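Local atomic coordinates of putative sugar ABC transporter (Yersinia enterocolitica subsp. enterocolitica 8081, PDB entry 5ULB), a protein that probably binds methylthioribose or a related sugar in the periplasm and delivers it to an ABC transporter of the inner membrane. Residues V24-N27 with N33-Q36; D53-N58 with Q65-Q70; V105-I110 with M156-A161; T118-D123 with A267-L272. All blocks are in the same frame, centred on the assembly; numbering follows the deposited sequence. Where two conformers were deposited one is given.

Contact 1. Residues V24-N27 with N33-Q36; sequences VIRN and NTTQ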
loop_
_atom_site.group_PDB
_atom_site.type_symbol
_atom_site.label_atom_id
_atom_site.label_comp_id
_atom_site.label_asym_id
_atom_site.label_seq_id
_atom_site.Cartn_x
_atom_site.Cartn_y
_atom_site.Cartn_z
ATOM N N VAL A 24 -5.148 14.728 1.825
ATOM C CA VAL A 24 -4.968 13.279 1.875
ATOM C C VAL A 24 -4.935 12.835 3.328
ATOM O O VAL A 24 -4.104 13.380 4.118
ATOM C CB VAL A 24 -3.663 12.891 1.167
ATOM C CG1 VAL A 24 -3.444 11.395 1.163
ATOM C CG2 VAL A 24 -3.598 13.517 -0.205
ATOM N N ILE A 25 -5.788 11.934 3.742
ATOM C CA ILE A 25 -5.854 11.443 5.123
ATOM C C ILE A 25 -5.652 9.940 5.020
ATOM O O ILE A 25 -6.466 9.229 4.408
ATOM C CB ILE A 25 -7.142 11.832 5.823
ATOM C CG1 ILE A 25 -7.458 13.321 5.749
ATOM C CG2 ILE A 25 -6.983 11.401 7.302
ATOM C CD1 ILE A 25 -8.283 13.760 4.596
ATOM N N ARG A 26 -4.622 9.454 5.707
ATOM C CA ARG A 26 -4.249 8.040 5.680
ATOM C C ARG A 26 -4.267 7.531 7.126
ATOM O O ARG A 26 -3.667 8.127 8.042
ATOM C CB ARG A 26 -2.966 7.769 4.950
ATOM C CG ARG A 26 -2.465 6.339 4.964
ATOM C CD ARG A 26 -1.549 6.078 3.790
ATOM N NE ARG A 26 -0.841 4.839 3.954
ATOM C CZ ARG A 26 -0.604 3.934 2.985
ATOM N NH1 ARG A 26 -1.330 3.882 1.852
ATOM N NH2 ARG A 26 0.187 2.940 3.267
ATOM N N ASN A 27 -4.909 6.359 7.354
ATOM C CA ASN A 27 -5.117 5.811 8.671
ATOM C C ASN A 27 -3.995 4.931 9.191
ATOM O O ASN A 27 -4.262 3.835 9.692
ATOM C CB ASN A 27 -6.454 5.062 8.682
ATOM C CG ASN A 27 -7.010 4.785 10.034
ATOM O OD1 ASN A 27 -6.756 5.496 11.018
ATOM N ND2 ASN A 27 -7.917 3.786 10.093
ATOM N N ASN A 33 5.629 1.958 3.507
ATOM C CA ASN A 33 4.589 1.934 2.471
ATOM C C ASN A 33 3.870 3.275 2.435
ATOM O O ASN A 33 3.657 3.845 1.385
ATOM C CB ASN A 33 3.614 0.775 2.767
ATOM C CG ASN A 33 2.643 0.544 1.619
ATOM O OD1 ASN A 33 1.528 1.031 1.647
ATOM N ND2 ASN A 33 3.090 -0.351 0.684
ATOM N N THR A 34 3.477 3.755 3.626
ATOM C CA THR A 34 2.847 5.009 3.753
ATOM C C THR A 34 3.705 6.165 3.230
ATOM O O THR A 34 3.215 7.090 2.547
ATOM C CB THR A 34 2.427 5.257 5.245
ATOM O OG1 THR A 34 1.436 4.295 5.587
ATOM C CG2 THR A 34 1.925 6.665 5.450
ATOM N N THR A 35 4.972 6.173 3.623
ATOM C CA THR A 35 5.865 7.186 3.215
ATOM C C THR A 35 5.929 7.311 1.640
ATOM O O THR A 35 5.900 8.401 1.077
ATOM C CB THR A 35 7.284 7.004 3.840
ATOM O OG1 THR A 35 7.077 6.994 5.263
ATOM C CG2 THR A 35 8.254 8.006 3.371
ATOM N N GLN A 36 6.013 6.162 0.992
ATOM C CA GLN A 36 5.975 6.140 -0.449
ATOM C C GLN A 36 4.635 6.583 -1.095
ATOM O O GLN A 36 4.634 7.344 -2.068
ATOM C CB GLN A 36 6.392 4.754 -0.946
ATOM C CG GLN A 36 7.799 4.327 -0.657
ATOM C CD GLN A 36 8.010 2.871 -1.069
ATOM O OE1 GLN A 36 8.503 2.599 -2.210
ATOM N NE2 GLN A 36 7.640 1.941 -0.172
HETATM O O HOH W 1 -0.090 2.189 -0.243
#
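Thr34 OG1 is gripped by two nitrogens of one guanidinium group: Arg26 NE lies 2.9 Å from Thr34 OG1, and Arg26 NH2 donates to the same oxygen. Both N-H...O angles, 132° and 134°, are well bent, as they must be when neighbouring N-H groups share one acceptor, and the oxygen stays close to the guanidinium plane. The same hydroxyl is also hydrogen-bonded to Asp31 OD1, just before the segment. Arg26 NH2 makes a second, straighter bond to Asn33 OD1 at 2.8 Å, arriving in the carbonyl plane on a lone pair, with amide and guanidinium nearly coplanar. A water bridges the two residues, accepting from Arg26 NH1 and donating to Asn33 OD1 at 2.7 Å. Arginine suits the place because its chain, extended from CG to NE, spans the gap from strand to helix and presents a whole edge of N-H groups. Ser82 OG takes up Arg26 NH1 as well, so the buried charge is met from several directions and its rotation is fixed. Asn33 touches the bound methylseleno-ribose, which makes Arg26 a second-shell residue behind it. The arrangement belongs to the first beta-alpha-beta unit of a periplasmic binding protein, where the strand-to-helix turn borders the sugar pocket.

Contact 2. Residues D53-N58 with Q65-Q70; sequences DTFLSN and QDFVNQ
Strand 53-56 and the helical residues 65-70 come closest at Phe55 and Phe67, whose CA atoms are 7.0 Å apart, and both side chains leave the backbone toward the opposite segment. Phe67 does most of the touching. Phe55 CB sits over one face of the Phe67 ring, 4.0 Å from the centroid and 15° off the normal, a CH-pi contact displaced toward the rim. Farther out, Phe55 CD1 meets Phe67 CD1 at 3.8 Å. The two ring planes are inclined by 37°, with centroids 5.2 Å apart. The rim of the Phe67 ring meets the strand end: Phe67 CE2 lies 3.4 Å from Leu56 O, near the ring plane, where the slightly positive C-H edge suits a carbonyl oxygen. Phenylalanine fits here because a flat ring can cover a CB with its face while its edge meets backbone. Ser57, next along, bonds through OG to Asn27 OD1. Phe67 also packs on Ile25 of strand 21-26, while Val68 turns to Leu92 and Ile96 of helix 89-98, so helix 61-73 lies against the sheet near its outermost strand, 51-56.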
loop_
_atom_site.group_PDB
_atom_site.type_symbol
_atom_site.label_atom_id
_atom_site.label_comp_id
_atom_site.label_asym_id
_atom_site.label_seq_id
_atom_site.Cartn_x
_atom_site.Cartn_y
_atom_site.Cartn_z
ATOM N N ASP A 53 -2.152 18.664 0.966
ATOM C CA ASP A 53 -1.976 18.660 2.404
ATOM C C ASP A 53 -2.200 17.233 2.893
ATOM O O ASP A 53 -3.285 16.704 2.684
ATOM C CB ASP A 53 -2.972 19.622 3.093
ATOM C CG ASP A 53 -2.707 21.099 2.815
ATOM O OD1 ASP A 53 -1.588 21.453 2.432
ATOM O OD2 ASP A 53 -3.658 21.909 3.057
ATOM N N THR A 54 -1.271 16.662 3.570
ATOM C CA THR A 54 -1.273 15.287 4.030
ATOM C C THR A 54 -1.390 15.155 5.555
ATOM O O THR A 54 -0.832 15.938 6.299
ATOM C CB THR A 54 -0.088 14.441 3.495
ATOM O OG1 THR A 54 1.117 14.952 4.004
ATOM C CG2 THR A 54 0.011 14.514 1.996
ATOM N N PHE A 55 -2.112 14.118 5.983
ATOM C CA PHE A 55 -2.466 13.930 7.400
ATOM C C PHE A 55 -2.405 12.409 7.662
ATOM O O PHE A 55 -2.989 11.615 6.900
ATOM C CB PHE A 55 -3.868 14.432 7.702
ATOM C CG PHE A 55 -4.055 15.857 7.389
ATOM C CD1 PHE A 55 -3.729 16.830 8.324
ATOM C CD2 PHE A 55 -4.539 16.268 6.123
ATOM C CE1 PHE A 55 -3.951 18.225 7.991
ATOM C CE2 PHE A 55 -4.760 17.563 5.818
ATOM C CZ PHE A 55 -4.379 18.543 6.772
ATOM N N LEU A 56 -1.723 12.027 8.733
ATOM C CA LEU A 56 -1.621 10.612 9.180
ATOM C C LEU A 56 -2.220 10.462 10.562
ATOM O O LEU A 56 -1.914 11.241 11.449
ATOM C CB LEU A 56 -0.183 10.141 9.264
ATOM C CG LEU A 56 0.451 9.925 7.882
ATOM C CD1 LEU A 56 1.917 9.603 8.032
ATOM C CD2 LEU A 56 -0.251 8.870 7.058
ATOM N N SER A 57 -3.097 9.467 10.740
ATOM C CA SER A 57 -3.731 9.241 12.005
ATOM C C SER A 57 -2.943 8.421 13.006
ATOM O O SER A 57 -3.421 8.264 14.175
ATOM C CB SER A 57 -5.079 8.535 11.852
ATOM O OG SER A 57 -4.790 7.182 11.453
ATOM N N ASN A 58 -1.838 7.790 12.544
ATOM C CA ASN A 58 -1.083 6.752 13.321
ATOM C C ASN A 58 -1.961 5.516 13.627
ATOM O O ASN A 58 -1.619 4.705 14.531
ATOM C CB ASN A 58 -0.356 7.160 14.613
ATOM C CG ASN A 58 1.155 7.526 14.406
ATOM O OD1 ASN A 58 2.153 6.742 14.087
ATOM N ND2 ASN A 58 1.322 8.766 14.688
ATOM N N GLN A 65 -10.990 10.294 11.671
ATOM C CA GLN A 65 -12.207 10.975 11.527
ATOM C C GLN A 65 -12.166 12.474 11.741
ATOM O O GLN A 65 -12.754 13.247 10.936
ATOM C CB GLN A 65 -13.323 10.334 12.350
ATOM C CG GLN A 65 -13.667 8.881 11.987
ATOM C CD GLN A 65 -14.564 8.286 12.961
ATOM O OE1 GLN A 65 -15.804 8.464 12.945
ATOM N NE2 GLN A 65 -13.954 7.493 13.870
ATOM N N ASP A 66 -11.436 12.857 12.792
ATOM C CA ASP A 66 -11.300 14.325 13.005
ATOM C C ASP A 66 -10.589 15.016 11.794
ATOM O O ASP A 66 -11.022 16.081 11.354
ATOM C CB ASP A 66 -10.484 14.554 14.278
ATOM C CG ASP A 66 -11.211 14.182 15.538
ATOM O OD1 ASP A 66 -12.472 14.024 15.544
ATOM O OD2 ASP A 66 -10.440 14.138 16.555
ATOM N N PHE A 67 -9.528 14.388 11.265
ATOM C CA PHE A 67 -8.850 14.933 10.114
ATOM C C PHE A 67 -9.763 15.057 8.916
ATOM O O PHE A 67 -9.740 16.046 8.178
ATOM C CB PHE A 67 -7.577 14.238 9.754
ATOM C CG PHE A 67 -6.431 14.437 10.688
ATOM C CD1 PHE A 67 -6.032 15.647 11.086
ATOM C CD2 PHE A 67 -5.627 13.343 11.004
ATOM C CE1 PHE A 67 -4.897 15.817 11.863
ATOM C CE2 PHE A 67 -4.457 13.524 11.741
ATOM C CZ PHE A 67 -4.117 14.766 12.194
ATOM N N VAL A 68 -10.564 14.044 8.677
ATOM C CA VAL A 68 -11.463 14.106 7.517
ATOM C C VAL A 68 -12.556 15.144 7.666
ATOM O O VAL A 68 -12.838 15.956 6.760
ATOM C CB VAL A 68 -12.028 12.708 7.109
ATOM C CG1 VAL A 68 -12.951 12.842 5.925
ATOM C CG2 VAL A 68 -10.971 11.660 6.953
ATOM N N ASN A 69 -13.128 15.184 8.864
ATOM C CA ASN A 69 -14.112 16.133 9.143
ATOM C C ASN A 69 -13.601 17.619 9.037
ATOM O O ASN A 69 -14.259 18.501 8.469
ATOM C CB ASN A 69 -14.710 15.909 10.528
ATOM C CG ASN A 69 -15.714 14.739 10.534
ATOM O OD1 ASN A 69 -16.491 14.572 9.565
ATOM N ND2 ASN A 69 -15.807 14.044 11.621
ATOM N N GLN A 70 -12.388 17.816 9.487
ATOM C CA GLN A 70 -11.782 19.124 9.354
ATOM C C GLN A 70 -11.519 19.484 7.890
ATOM O O GLN A 70 -11.786 20.593 7.453
ATOM C CB GLN A 70 -10.508 19.212 10.111
ATOM C CG GLN A 70 -10.703 19.140 11.625
ATOM C CD GLN A 70 -9.489 18.870 12.445
ATOM O OE1 GLN A 70 -8.391 19.097 12.046
ATOM N NE2 GLN A 70 -9.730 18.424 13.705
#

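Contact 3. Residues V105-I110 with M156-A161; sequences VFDTAI and MERRQA
A bend at chi3 (-69°) turns the otherwise reaching chain of Arg158 so that its guanidinium edge faces Asp107, whose own chi1 of -86° swings the carboxylate out to meet it. The outcome is a salt bridge between Asp107 OD1 and Arg158 NH2 at 3.0 Å. Asp107 OD1 approaches at the edge of the guanidinium, near its plane, but the carboxylate and guanidinium planes are 37° apart and one oxygen meets one nitrogen, so this is not a paired, two-pronged bridge. Arg158 NE has its stronger partner in Asp124 OD2, and a water accepts from Arg158 NH1 at 2.9 Å. That water also gives a weak bond to Thr108 O, at 3.3 Å, and so extends the link to the loop backbone. Arginine suits this spot because its separate N-H groups can serve two acids and a water at once. The Asp107 carboxylate also rests over a face of the Phe106 ring, where Asp107 CG is 3.5 Å above the plane and offset toward the rim. Thr108 OG1 donates to Phe106 O at 2.9 Å from above the carbonyl plane and also pairs with Gly84 N. The positive charge of Arg158 would probably favour an ionised Asp107. Asp107 and Arg159, which bonds to ligand O3, both line the sugar pocket; the salt bridge spans the cleft between the two lobes, as expected of a closed, sugar-loaded periplasmic binding protein.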
loop_
_atom_site.group_PDB
_atom_site.type_symbol
_atom_site.label_atom_id
_atom_site.label_comp_id
_atom_site.label_asym_id
_atom_site.label_seq_id
_atom_site.Cartn_x
_atom_site.Cartn_y
_atom_site.Cartn_z
ATOM N N VAL A 105 -10.754 6.913 -2.879
ATOM C CA VAL A 105 -10.316 6.262 -1.738
ATOM C C VAL A 105 -9.486 5.041 -2.107
ATOM O O VAL A 105 -9.624 4.470 -3.180
ATOM C CB VAL A 105 -11.409 5.904 -0.736
ATOM C CG1 VAL A 105 -12.205 7.182 -0.322
ATOM C CG2 VAL A 105 -12.345 4.832 -1.256
ATOM N N PHE A 106 -8.569 4.690 -1.191
ATOM C CA PHE A 106 -7.675 3.539 -1.346
ATOM C C PHE A 106 -7.772 2.667 -0.105
ATOM O O PHE A 106 -7.689 3.185 1.019
ATOM C CB PHE A 106 -6.256 3.976 -1.566
ATOM C CG PHE A 106 -5.273 2.832 -1.641
ATOM C CD1 PHE A 106 -5.332 1.874 -2.677
ATOM C CD2 PHE A 106 -4.364 2.657 -0.677
ATOM C CE1 PHE A 106 -4.483 0.802 -2.642
ATOM C CE2 PHE A 106 -3.509 1.567 -0.690
ATOM C CZ PHE A 106 -3.591 0.579 -1.624
ATOM N N ASP A 107 -7.979 1.368 -0.249
ATOM C CA ASP A 107 -8.033 0.434 0.871
ATOM C C ASP A 107 -8.973 0.893 1.965
ATOM O O ASP A 107 -8.651 0.682 3.156
ATOM C CB ASP A 107 -6.602 0.234 1.441
ATOM C CG ASP A 107 -5.828 -0.830 0.719
ATOM O OD1 ASP A 107 -6.366 -1.536 -0.175
ATOM O OD2 ASP A 107 -4.602 -0.983 1.133
ATOM N N THR A 108 -10.116 1.377 1.552
ATOM C CA THR A 108 -11.090 1.949 2.469
ATOM C C THR A 108 -12.381 1.166 2.420
ATOM O O THR A 108 -12.804 0.722 1.361
ATOM C CB THR A 108 -11.276 3.468 2.154
ATOM O OG1 THR A 108 -10.036 4.124 2.446
ATOM C CG2 THR A 108 -12.383 4.133 2.934
ATOM N N ALA A 109 -13.001 0.963 3.575
ATOM C CA ALA A 109 -14.224 0.204 3.659
ATOM C C ALA A 109 -15.412 1.006 3.281
ATOM O O ALA A 109 -15.771 1.958 3.986
ATOM C CB ALA A 109 -14.361 -0.305 5.096
ATOM N N ILE A 110 -16.040 0.655 2.178
ATOM C CA ILE A 110 -17.177 1.345 1.617
ATOM C C ILE A 110 -18.321 0.338 1.342
ATOM O O ILE A 110 -18.097 -0.648 0.700
ATOM C CB ILE A 110 -16.902 2.117 0.383
ATOM C CG1 ILE A 110 -15.751 3.154 0.623
ATOM C CG2 ILE A 110 -18.140 2.741 -0.191
ATOM C CD1 ILE A 110 -16.163 4.324 1.471
HETATM N N MSE A 156 -6.260 -6.268 4.749
HETATM C CA MSE A 156 -5.950 -7.364 5.661
HETATM C C MSE A 156 -7.067 -8.375 5.617
HETATM O O MSE A 156 -6.795 -9.619 5.661
HETATM C CB MSE A 156 -5.701 -6.855 7.062
HETATM C CG MSE A 156 -4.407 -6.044 7.181
HETATM SE SE MSE A 156 -2.910 -7.190 7.084
HETATM C CE MSE A 156 -1.545 -5.887 6.559
ATOM N N GLU A 157 -8.306 -7.989 5.589
ATOM C CA GLU A 157 -9.365 -8.981 5.585
ATOM C C GLU A 157 -9.383 -9.748 4.232
ATOM O O GLU A 157 -9.604 -10.974 4.231
ATOM C CB GLU A 157 -10.690 -8.348 5.990
ATOM C CG GLU A 157 -10.713 -7.933 7.536
ATOM C CD GLU A 157 -10.528 -9.079 8.685
ATOM O OE1 GLU A 157 -10.262 -8.587 9.904
ATOM O OE2 GLU A 157 -10.627 -10.463 8.419
ATOM N N ARG A 158 -9.100 -9.069 3.120
ATOM C CA ARG A 158 -9.035 -9.800 1.853
ATOM C C ARG A 158 -7.850 -10.742 1.774
ATOM O O ARG A 158 -7.958 -11.856 1.241
ATOM C CB ARG A 158 -8.984 -8.811 0.732
ATOM C CG ARG A 158 -10.318 -7.990 0.489
ATOM C CD ARG A 158 -10.139 -7.099 -0.739
ATOM N NE ARG A 158 -9.261 -6.039 -0.644
ATOM C CZ ARG A 158 -9.542 -4.736 -0.246
ATOM N NH1 ARG A 158 -10.847 -4.393 0.053
ATOM N NH2 ARG A 158 -8.437 -3.735 -0.087
ATOM N N ARG A 159 -6.704 -10.338 2.300
ATOM C CA ARG A 159 -5.524 -11.250 2.345
ATOM C C ARG A 159 -5.810 -12.441 3.220
ATOM O O ARG A 159 -5.457 -13.579 2.858
ATOM C CB ARG A 159 -4.315 -10.504 2.814
ATOM C CG ARG A 159 -3.870 -9.455 1.802
ATOM C CD ARG A 159 -2.893 -8.403 2.264
ATOM N NE ARG A 159 -2.772 -7.346 1.315
ATOM C CZ ARG A 159 -2.107 -6.224 1.493
ATOM N NH1 ARG A 159 -1.261 -6.064 2.515
ATOM N NH2 ARG A 159 -2.265 -5.234 0.657
ATOM N N GLN A 160 -6.456 -12.242 4.370
ATOM C CA GLN A 160 -6.759 -13.352 5.260
ATOM C C GLN A 160 -7.729 -14.342 4.557
ATOM O O GLN A 160 -7.527 -15.547 4.707
ATOM C CB GLN A 160 -7.466 -12.804 6.541
ATOM C CG GLN A 160 -7.922 -13.854 7.544
ATOM C CD GLN A 160 -6.761 -14.616 8.157
ATOM O OE1 GLN A 160 -5.602 -14.163 8.178
ATOM N NE2 GLN A 160 -7.099 -15.702 8.818
ATOM N N ALA A 161 -8.700 -13.865 3.820
ATOM C CA ALA A 161 -9.658 -14.788 3.131
ATOM C C ALA A 161 -8.884 -15.637 2.098
ATOM O O ALA A 161 -9.105 -16.854 2.008
ATOM C CB ALA A 161 -10.801 -14.049 2.491
HETATM O O HOH W 2 -10.705 -1.523 0.110
#

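Contact 4. Residues T118-D123 with A267-L272; sequences TVTQQD and AVNLRL
Thr120 meets both Asn269 and Leu272, and around it the contact is closest; toward Gln122 and Asp123 the strand leaves the helix and the two segments no longer touch. Asn269 ND2 donates to Thr120 OG1 at 3.1 Å, with an N-H...O angle of 154°, and the hydroxyl oxygen lies in the amide plane. Thr120 OG1 stands between its backbone N and carbonyl carbon (chi1 76°), which leaves CG2 anti to the carbonyl carbon and directed at Leu272. There Thr120 CG2 and Leu272 CD1 meet tip to tip at 3.7 Å. The same leucine methyl also receives the methyl of Thr118, with Thr118 CG2 3.9 Å from Leu272 CD1, the two side chains crossing at about a right angle. Threonine is apt on this strand face because it offers a methyl to the leucine and a hydroxyl to polar partners. The buried polar groups are satisfied: Thr120 OG1 bonds to Val105 O, Asn269 OD1 to Ser104 OG, and Thr118 OG1 to Pro283 O. On the far side of the strand, Val119 and Gln121 point away from the helix and are partly exposed. Strand and helix run nearly antiparallel (170°), their axes 10.3 Å apart. Helix 262-278 thus lies over strand 118-122, which has strands 102-106 and 285-294 as sheet neighbours, while Leu270 and Ala267 reach helix 32-48.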
loop_
_atom_site.group_PDB
_atom_site.type_symbol
_atom_site.label_atom_id
_atom_site.label_comp_id
_atom_site.label_asym_id
_atom_site.label_seq_id
_atom_site.Cartn_x
_atom_site.Cartn_y
_atom_site.Cartn_z
ATOM N N THR A 118 -14.593 6.996 -6.626
ATOM C CA THR A 118 -13.861 5.838 -7.054
ATOM C C THR A 118 -13.254 5.139 -5.859
ATOM O O THR A 118 -12.551 5.787 -5.062
ATOM C CB THR A 118 -12.737 6.177 -8.084
ATOM O OG1 THR A 118 -13.264 6.903 -9.172
ATOM C CG2 THR A 118 -11.987 4.950 -8.554
ATOM N N VAL A 119 -13.400 3.790 -5.766
ATOM C CA VAL A 119 -12.746 2.995 -4.790
ATOM C C VAL A 119 -11.584 2.274 -5.430
ATOM O O VAL A 119 -11.738 1.657 -6.499
ATOM C CB VAL A 119 -13.682 2.026 -4.068
ATOM C CG1 VAL A 119 -14.835 2.760 -3.372
ATOM C CG2 VAL A 119 -14.212 0.964 -4.986
ATOM N N THR A 120 -10.406 2.358 -4.835
ATOM C CA THR A 120 -9.250 1.736 -5.359
ATOM C C THR A 120 -8.642 0.770 -4.373
ATOM O O THR A 120 -8.786 0.929 -3.155
ATOM C CB THR A 120 -8.194 2.731 -5.864
ATOM O OG1 THR A 120 -7.469 3.352 -4.800
ATOM C CG2 THR A 120 -8.751 3.857 -6.783
ATOM N N GLN A 121 -7.974 -0.276 -4.895
ATOM C CA GLN A 121 -7.372 -1.302 -4.072
ATOM C C GLN A 121 -6.364 -2.059 -4.890
ATOM O O GLN A 121 -6.370 -1.973 -6.111
ATOM C CB GLN A 121 -8.403 -2.240 -3.482
ATOM C CG GLN A 121 -9.389 -2.814 -4.498
ATOM C CD GLN A 121 -10.556 -1.881 -4.950
ATOM O OE1 GLN A 121 -10.995 -1.048 -4.172
ATOM N NE2 GLN A 121 -10.906 -1.908 -6.224
ATOM N N GLN A 122 -5.499 -2.802 -4.225
ATOM C CA GLN A 122 -4.663 -3.767 -4.907
ATOM C C GLN A 122 -5.457 -5.045 -5.056
ATOM O O GLN A 122 -6.511 -5.221 -4.495
ATOM C CB GLN A 122 -3.343 -3.997 -4.110
ATOM C CG GLN A 122 -2.519 -2.709 -3.910
ATOM C CD GLN A 122 -1.525 -2.742 -2.807
ATOM O OE1 GLN A 122 -0.274 -2.629 -3.070
ATOM N NE2 GLN A 122 -1.977 -2.913 -1.619
ATOM N N ASP A 123 -4.918 -5.983 -5.853
ATOM C CA ASP A 123 -5.530 -7.327 -5.980
ATOM C C ASP A 123 -5.021 -8.153 -4.850
ATOM O O ASP A 123 -4.026 -8.876 -4.963
ATOM C CB ASP A 123 -5.130 -7.920 -7.367
ATOM C CG ASP A 123 -5.788 -9.255 -7.616
ATOM O OD1 ASP A 123 -6.382 -9.862 -6.680
ATOM O OD2 ASP A 123 -5.728 -9.691 -8.789
ATOM N N ALA A 267 -0.125 8.466 -6.823
ATOM C CA ALA A 267 -0.299 9.273 -8.032
ATOM C C ALA A 267 -1.658 8.994 -8.690
ATOM O O ALA A 267 -2.273 9.956 -9.164
ATOM C CB ALA A 267 0.831 9.006 -8.957
ATOM N N VAL A 268 -2.014 7.702 -8.845
ATOM C CA VAL A 268 -3.262 7.428 -9.527
ATOM C C VAL A 268 -4.432 7.981 -8.771
ATOM O O VAL A 268 -5.409 8.435 -9.420
ATOM C CB VAL A 268 -3.304 5.929 -9.835
ATOM C CG1 VAL A 268 -4.708 5.467 -10.136
ATOM C CG2 VAL A 268 -2.311 5.579 -10.947
ATOM N N ASN A 269 -4.453 7.840 -7.447
ATOM C CA ASN A 269 -5.561 8.493 -6.715
ATOM C C ASN A 269 -5.621 9.985 -6.955
ATOM O O ASN A 269 -6.736 10.510 -7.070
ATOM C CB ASN A 269 -5.466 8.105 -5.214
ATOM C CG ASN A 269 -6.080 6.731 -4.945
ATOM O OD1 ASN A 269 -7.311 6.678 -4.680
ATOM N ND2 ASN A 269 -5.339 5.628 -5.061
ATOM N N LEU A 270 -4.509 10.650 -7.056
ATOM C CA LEU A 270 -4.510 12.078 -7.410
ATOM C C LEU A 270 -5.086 12.275 -8.791
ATOM O O LEU A 270 -5.856 13.190 -9.006
ATOM C CB LEU A 270 -3.080 12.657 -7.187
ATOM C CG LEU A 270 -2.955 14.154 -7.186
ATOM C CD1 LEU A 270 -3.008 14.773 -8.566
ATOM C CD2 LEU A 270 -3.812 14.847 -6.204
ATOM N N ARG A 271 -4.607 11.488 -9.777
ATOM C CA ARG A 271 -5.122 11.605 -11.150
ATOM C C ARG A 271 -6.652 11.500 -11.164
ATOM O O ARG A 271 -7.357 12.228 -11.880
ATOM C CB ARG A 271 -4.533 10.516 -12.063
ATOM C CG ARG A 271 -3.072 10.608 -12.269
ATOM C CD ARG A 271 -2.629 9.459 -13.190
ATOM N NE ARG A 271 -1.182 9.336 -13.220
ATOM C CZ ARG A 271 -0.524 8.341 -13.813
ATOM N NH1 ARG A 271 -1.173 7.393 -14.422
ATOM N NH2 ARG A 271 0.773 8.313 -13.808
ATOM N N LEU A 272 -7.200 10.534 -10.416
ATOM C CA LEU A 272 -8.639 10.353 -10.327
ATOM C C LEU A 272 -9.374 11.580 -9.788
ATOM O O LEU A 272 -10.352 11.991 -10.332
ATOM C CB LEU A 272 -8.987 9.076 -9.530
ATOM C CG LEU A 272 -8.673 7.758 -10.267
ATOM C CD1 LEU A 272 -8.555 6.621 -9.263
ATOM C CD2 LEU A 272 -9.805 7.502 -11.244
#

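Overall arrangement
From the N terminus, contact 1 closes the short turn from strand 21-26 into helix 32-48, and contact 2 then does the same for strand 51-56 and helix 61-73. These two lie in series and touch, since strands 21-26 and 51-56 are sheet neighbours and Thr34 packs on Leu56. Contacts 3 and 4 close longer loops and cross, their segments alternating along the chain. Contact 3 joins the end of strand 102-106 to helix 154-169, whereas contact 4 brings helix 262-278 back onto strand 118-122, the strand beside 102-106. All four reach the same sheet; contacts 1, 3 and 4 each include sugar-pocket residues, whereas contact 2 lies farther out.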